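Local coordinates for protein formiminotetrahydrofolate cyclodeaminase (Thermotoga maritima, PDB 1O5H) that probably catalyses the cyclisation of 5-formiminotetrahydrofolate to 5,10-methenyltetrahydrofolate with release of ammonia, at residues Asp66-Met78 / Leu131-Asn143. Numbering follows the deposited sequence.
Sequences DVEPEMERIVEAM and LAHELEKLAEFGN
Arg-73 meets Glu-134 nearly at a right angle, its NH2 straddled by both carboxylate oxygens. Arg-73 NH2 lies 2.9 Å from Glu-134 OE2, which offers its syn lone pair, and 2.8 Å from Glu-134 OE1 in a weak, more bent bond; the two flat groups are turned 34° apart. Glutamate suits this place because its carboxylate meets the arginine while its CG lies against the Met-78 methyl CE; a bend at chi2 (-67°) sets it as a knob among Arg-73, Ile-74, Ala-77 and Met-78. Arg-73 NH2 also reaches Glu-70 OE2 (3.1 Å), from above that carboxylate plane, and extended Lys-137 brings NZ to the same Glu-70 OE2 (3.3 Å), a weak salt bridge. Were Glu-134 an alanine, Glu-70 would probably remain the sole carboxylate partner of Arg-73 within this network, with a gap beside Ile-74. On the buried side, Met-71 and Met-78 are selenomethionines: Met-71 SE rests against Leu-138 CD2 (3.8 Å), which also touches Ile-74 CD1, and Met-78 SE meets Leu-131 CD1 (3.7 Å). Val-67 CG1 packs on Phe-141 CB where helix 107-141 ends. An apolar seam flanked by charges thus joins these near-antiparallel helices (152°), two carboxylates probably offsetting the nearness of Arg-73 and Lys-137.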
loop_
_atom_site.group_PDB
_atom_site.type_symbol
_atom_site.label_atom_id
_atom_site.label_comp_id
_atom_site.label_asym_id
_atom_site.label_seq_id
_atom_site.Cartn_x
_atom_site.Cartn_y
_atom_site.Cartn_z
ATOM N N ASP A 66 18.605 -12.749 -22.517
ATOM C CA ASP A 66 19.900 -12.401 -21.925
ATOM C C ASP A 66 19.807 -11.658 -20.591
ATOM O O ASP A 66 20.821 -11.179 -20.072
ATOM C CB ASP A 66 20.767 -11.627 -22.918
ATOM C CG ASP A 66 20.084 -10.380 -23.436
ATOM O OD1 ASP A 66 19.782 -9.471 -22.615
ATOM O OD2 ASP A 66 19.822 -10.234 -24.658
ATOM N N VAL A 67 18.592 -11.541 -20.057
ATOM C CA VAL A 67 18.384 -11.040 -18.688
ATOM C C VAL A 67 17.629 -12.076 -17.852
ATOM O O VAL A 67 17.211 -11.800 -16.733
ATOM C CB VAL A 67 17.662 -9.647 -18.628
ATOM C CG1 VAL A 67 18.523 -8.543 -19.248
ATOM C CG2 VAL A 67 16.284 -9.699 -19.271
ATOM N N GLU A 68 17.467 -13.275 -18.403
ATOM C CA GLU A 68 16.783 -14.354 -17.699
ATOM C C GLU A 68 17.439 -14.804 -16.393
ATOM O O GLU A 68 16.739 -14.943 -15.385
ATOM C CB GLU A 68 16.587 -15.546 -18.608
ATOM C CG GLU A 68 15.146 -15.759 -19.005
ATOM C CD GLU A 68 14.759 -17.209 -18.830
ATOM O OE1 GLU A 68 15.039 -17.758 -17.737
ATOM O OE2 GLU A 68 14.196 -17.800 -19.781
ATOM N N PRO A 69 18.750 -15.070 -16.391
ATOM C CA PRO A 69 19.447 -15.289 -15.133
ATOM C C PRO A 69 19.005 -14.252 -14.107
ATOM O O PRO A 69 18.596 -14.613 -12.999
ATOM C CB PRO A 69 20.931 -15.107 -15.497
ATOM C CG PRO A 69 20.981 -14.875 -16.972
ATOM C CD PRO A 69 19.652 -15.242 -17.543
ATOM N N GLU A 70 19.044 -12.978 -14.495
ATOM C CA GLU A 70 18.646 -11.884 -13.604
ATOM C C GLU A 70 17.186 -11.968 -13.140
ATOM O O GLU A 70 16.880 -11.606 -12.007
ATOM C CB GLU A 70 18.944 -10.519 -14.250
ATOM C CG GLU A 70 18.880 -9.324 -13.303
ATOM C CD GLU A 70 19.856 -9.423 -12.138
ATOM O OE1 GLU A 70 20.754 -10.308 -12.170
ATOM O OE2 GLU A 70 19.722 -8.611 -11.187
HETATM N N MSE A 71 16.300 -12.452 -14.008
HETATM C CA MSE A 71 14.870 -12.541 -13.692
HETATM C C MSE A 71 14.569 -13.670 -12.720
HETATM O O MSE A 71 13.838 -13.484 -11.751
HETATM C CB MSE A 71 14.009 -12.669 -14.959
HETATM C CG MSE A 71 14.079 -11.457 -15.879
HETATM SE SE MSE A 71 13.409 -9.818 -15.077
HETATM C CE MSE A 71 14.825 -8.521 -15.551
ATOM N N GLU A 72 15.140 -14.842 -12.951
ATOM C CA GLU A 72 14.944 -15.936 -12.003
ATOM C C GLU A 72 15.498 -15.590 -10.632
ATOM O O GLU A 72 14.959 -16.012 -9.613
ATOM C CB GLU A 72 15.559 -17.218 -12.513
ATOM C CG GLU A 72 14.623 -17.958 -13.449
ATOM C CD GLU A 72 15.355 -18.718 -14.557
ATOM O OE1 GLU A 72 16.539 -18.411 -14.829
ATOM O OE2 GLU A 72 14.743 -19.621 -15.175
ATOM N N ARG A 73 16.566 -14.798 -10.631
ATOM C CA ARG A 73 17.192 -14.317 -9.415
ATOM C C ARG A 73 16.223 -13.440 -8.616
ATOM O O ARG A 73 16.174 -13.525 -7.382
ATOM C CB ARG A 73 18.471 -13.547 -9.767
ATOM C CG ARG A 73 19.441 -13.341 -8.601
ATOM C CD ARG A 73 20.430 -12.176 -8.786
ATOM N NE ARG A 73 19.728 -10.907 -9.005
ATOM C CZ ARG A 73 19.196 -10.153 -8.036
ATOM N NH1 ARG A 73 19.295 -10.523 -6.757
ATOM N NH2 ARG A 73 18.564 -9.020 -8.346
ATOM N N ILE A 74 15.455 -12.611 -9.319
ATOM C CA ILE A 74 14.518 -11.702 -8.682
ATOM C C ILE A 74 13.329 -12.474 -8.140
ATOM O O ILE A 74 12.939 -12.304 -6.981
ATOM C CB ILE A 74 14.048 -10.613 -9.670
ATOM C CG1 ILE A 74 15.212 -9.698 -10.026
ATOM C CG2 ILE A 74 12.925 -9.785 -9.060
ATOM C CD1 ILE A 74 14.941 -8.792 -11.174
ATOM N N VAL A 75 12.746 -13.312 -8.984
ATOM C CA VAL A 75 11.679 -14.187 -8.536
ATOM C C VAL A 75 12.021 -14.815 -7.175
ATOM O O VAL A 75 11.249 -14.718 -6.218
ATOM C CB VAL A 75 11.406 -15.264 -9.565
ATOM C CG1 VAL A 75 10.484 -16.330 -8.996
ATOM C CG2 VAL A 75 10.801 -14.625 -10.791
ATOM N N GLU A 76 13.196 -15.420 -7.090
ATOM C CA GLU A 76 13.658 -16.060 -5.861
ATOM C C GLU A 76 13.773 -15.062 -4.711
ATOM O O GLU A 76 13.356 -15.367 -3.595
ATOM C CB GLU A 76 14.976 -16.824 -6.111
ATOM C CG GLU A 76 15.847 -17.073 -4.882
ATOM C CD GLU A 76 15.412 -18.265 -4.050
ATOM O OE1 GLU A 76 16.043 -19.346 -4.191
ATOM O OE2 GLU A 76 14.452 -18.117 -3.255
ATOM N N ALA A 77 14.312 -13.875 -4.985
ATOM C CA ALA A 77 14.433 -12.829 -3.957
ATOM C C ALA A 77 13.078 -12.300 -3.468
ATOM O O ALA A 77 12.889 -12.026 -2.278
ATOM C CB ALA A 77 15.308 -11.679 -4.442
HETATM N N MSE A 78 12.138 -12.160 -4.392
HETATM C CA MSE A 78 10.820 -11.670 -4.040
HETATM C C MSE A 78 10.046 -12.727 -3.273
HETATM O O MSE A 78 9.156 -12.425 -2.482
HETATM C CB MSE A 78 10.061 -11.227 -5.285
HETATM C CG MSE A 78 10.684 -10.022 -5.974
HETATM SE SE MSE A 78 11.030 -8.497 -4.768
HETATM C CE MSE A 78 12.736 -8.978 -3.916
ATOM N N LEU A 131 13.548 -4.137 -2.333
ATOM C CA LEU A 131 12.491 -4.135 -3.322
ATOM C C LEU A 131 12.737 -3.015 -4.292
ATOM O O LEU A 131 12.642 -3.208 -5.491
ATOM C CB LEU A 131 11.125 -3.991 -2.661
ATOM C CG LEU A 131 9.935 -3.793 -3.605
ATOM C CD1 LEU A 131 9.812 -4.966 -4.553
ATOM C CD2 LEU A 131 8.619 -3.593 -2.846
ATOM N N ALA A 132 13.093 -1.849 -3.775
ATOM C CA ALA A 132 13.301 -0.695 -4.640
ATOM C C ALA A 132 14.364 -0.999 -5.671
ATOM O O ALA A 132 14.144 -0.785 -6.832
ATOM C CB ALA A 132 13.679 0.514 -3.833
ATOM N N HIS A 133 15.505 -1.522 -5.247
ATOM C CA HIS A 133 16.594 -1.837 -6.174
ATOM C C HIS A 133 16.155 -2.809 -7.257
ATOM O O HIS A 133 16.596 -2.695 -8.408
ATOM C CB HIS A 133 17.856 -2.362 -5.462
ATOM C CG HIS A 133 18.741 -1.277 -4.916
ATOM N ND1 HIS A 133 19.481 -0.436 -5.723
ATOM C CD2 HIS A 133 19.004 -0.893 -3.641
ATOM C CE1 HIS A 133 20.158 0.419 -4.972
ATOM N NE2 HIS A 133 19.886 0.164 -3.705
ATOM N N GLU A 134 15.279 -3.748 -6.920
ATOM C CA GLU A 134 14.808 -4.686 -7.922
ATOM C C GLU A 134 13.849 -4.021 -8.892
ATOM O O GLU A 134 13.851 -4.324 -10.099
ATOM C CB GLU A 134 14.149 -5.902 -7.288
ATOM C CG GLU A 134 15.012 -6.673 -6.287
ATOM C CD GLU A 134 16.221 -7.368 -6.889
ATOM O OE1 GLU A 134 16.810 -6.877 -7.871
ATOM O OE2 GLU A 134 16.611 -8.419 -6.351
ATOM N N LEU A 135 13.035 -3.107 -8.367
ATOM C CA LEU A 135 12.092 -2.381 -9.196
ATOM C C LEU A 135 12.882 -1.540 -10.136
ATOM O O LEU A 135 12.497 -1.399 -11.283
ATOM C CB LEU A 135 11.133 -1.534 -8.369
ATOM C CG LEU A 135 10.088 -2.353 -7.602
ATOM C CD1 LEU A 135 9.114 -1.505 -6.860
ATOM C CD2 LEU A 135 9.324 -3.247 -8.549
ATOM N N GLU A 136 14.028 -1.024 -9.705
ATOM C CA GLU A 136 14.847 -0.297 -10.674
ATOM C C GLU A 136 15.341 -1.224 -11.807
ATOM O O GLU A 136 15.287 -0.866 -12.997
ATOM C CB GLU A 136 16.002 0.433 -10.025
ATOM C CG GLU A 136 16.641 1.397 -10.990
ATOM C CD GLU A 136 17.778 2.182 -10.392
ATOM O OE1 GLU A 136 17.874 2.313 -9.149
ATOM O OE2 GLU A 136 18.580 2.698 -11.195
ATOM N N LYS A 137 15.799 -2.418 -11.449
ATOM C CA LYS A 137 16.212 -3.369 -12.471
ATOM C C LYS A 137 15.030 -3.726 -13.352
ATOM O O LYS A 137 15.160 -3.746 -14.571
ATOM C CB LYS A 137 16.878 -4.604 -11.862
ATOM C CG LYS A 137 18.327 -4.329 -11.456
ATOM C CD LYS A 137 18.905 -5.356 -10.484
ATOM C CE LYS A 137 20.273 -4.902 -10.005
ATOM N NZ LYS A 137 21.124 -6.038 -9.571
ATOM N N LEU A 138 13.859 -3.941 -12.756
ATOM C CA LEU A 138 12.695 -4.287 -13.566
ATOM C C LEU A 138 12.255 -3.145 -14.513
ATOM O O LEU A 138 11.941 -3.374 -15.676
ATOM C CB LEU A 138 11.543 -4.721 -12.675
ATOM C CG LEU A 138 11.753 -6.027 -11.914
ATOM C CD1 LEU A 138 10.618 -6.249 -10.960
ATOM C CD2 LEU A 138 11.875 -7.216 -12.838
ATOM N N ALA A 139 12.244 -1.911 -14.014
ATOM C CA ALA A 139 11.945 -0.778 -14.864
ATOM C C ALA A 139 12.803 -0.808 -16.104
ATOM O O ALA A 139 12.334 -0.465 -17.194
ATOM C CB ALA A 139 12.177 0.519 -14.128
ATOM N N GLU A 140 14.060 -1.217 -15.958
ATOM C CA GLU A 140 15.004 -1.030 -17.051
ATOM C C GLU A 140 15.069 -2.229 -17.980
ATOM O O GLU A 140 15.060 -2.075 -19.178
ATOM C CB GLU A 140 16.388 -0.690 -16.502
ATOM C CG GLU A 140 17.364 -0.188 -17.552
ATOM C CD GLU A 140 18.754 0.033 -16.979
ATOM O OE1 GLU A 140 18.883 0.137 -15.724
ATOM O OE2 GLU A 140 19.714 0.100 -17.790
ATOM N N PHE A 141 15.102 -3.423 -17.401
ATOM C CA PHE A 141 15.334 -4.665 -18.140
ATOM C C PHE A 141 14.137 -5.590 -18.162
ATOM O O PHE A 141 14.152 -6.589 -18.838
ATOM C CB PHE A 141 16.506 -5.419 -17.532
ATOM C CG PHE A 141 17.776 -4.632 -17.508
ATOM C CD1 PHE A 141 18.432 -4.297 -18.702
ATOM C CD2 PHE A 141 18.331 -4.228 -16.291
ATOM C CE1 PHE A 141 19.625 -3.566 -18.686
ATOM C CE2 PHE A 141 19.529 -3.495 -16.251
ATOM C CZ PHE A 141 20.183 -3.162 -17.448
ATOM N N GLY A 142 13.092 -5.263 -17.422
ATOM C CA GLY A 142 11.919 -6.122 -17.358
ATOM C C GLY A 142 11.013 -5.927 -18.544
ATOM O O GLY A 142 11.242 -5.049 -19.386
ATOM N N ASN A 143 9.980 -6.759 -18.596
ATOM C CA ASN A 143 9.010 -6.788 -19.680
ATOM C C ASN A 143 8.225 -5.481 -19.851
ATOM O O ASN A 143 7.417 -5.110 -18.990
ATOM C CB ASN A 143 8.064 -7.956 -19.414
ATOM C CG ASN A 143 6.972 -8.080 -20.440
ATOM O OD1 ASN A 143 6.542 -7.093 -21.064
ATOM N ND2 ASN A 143 6.483 -9.305 -20.608
#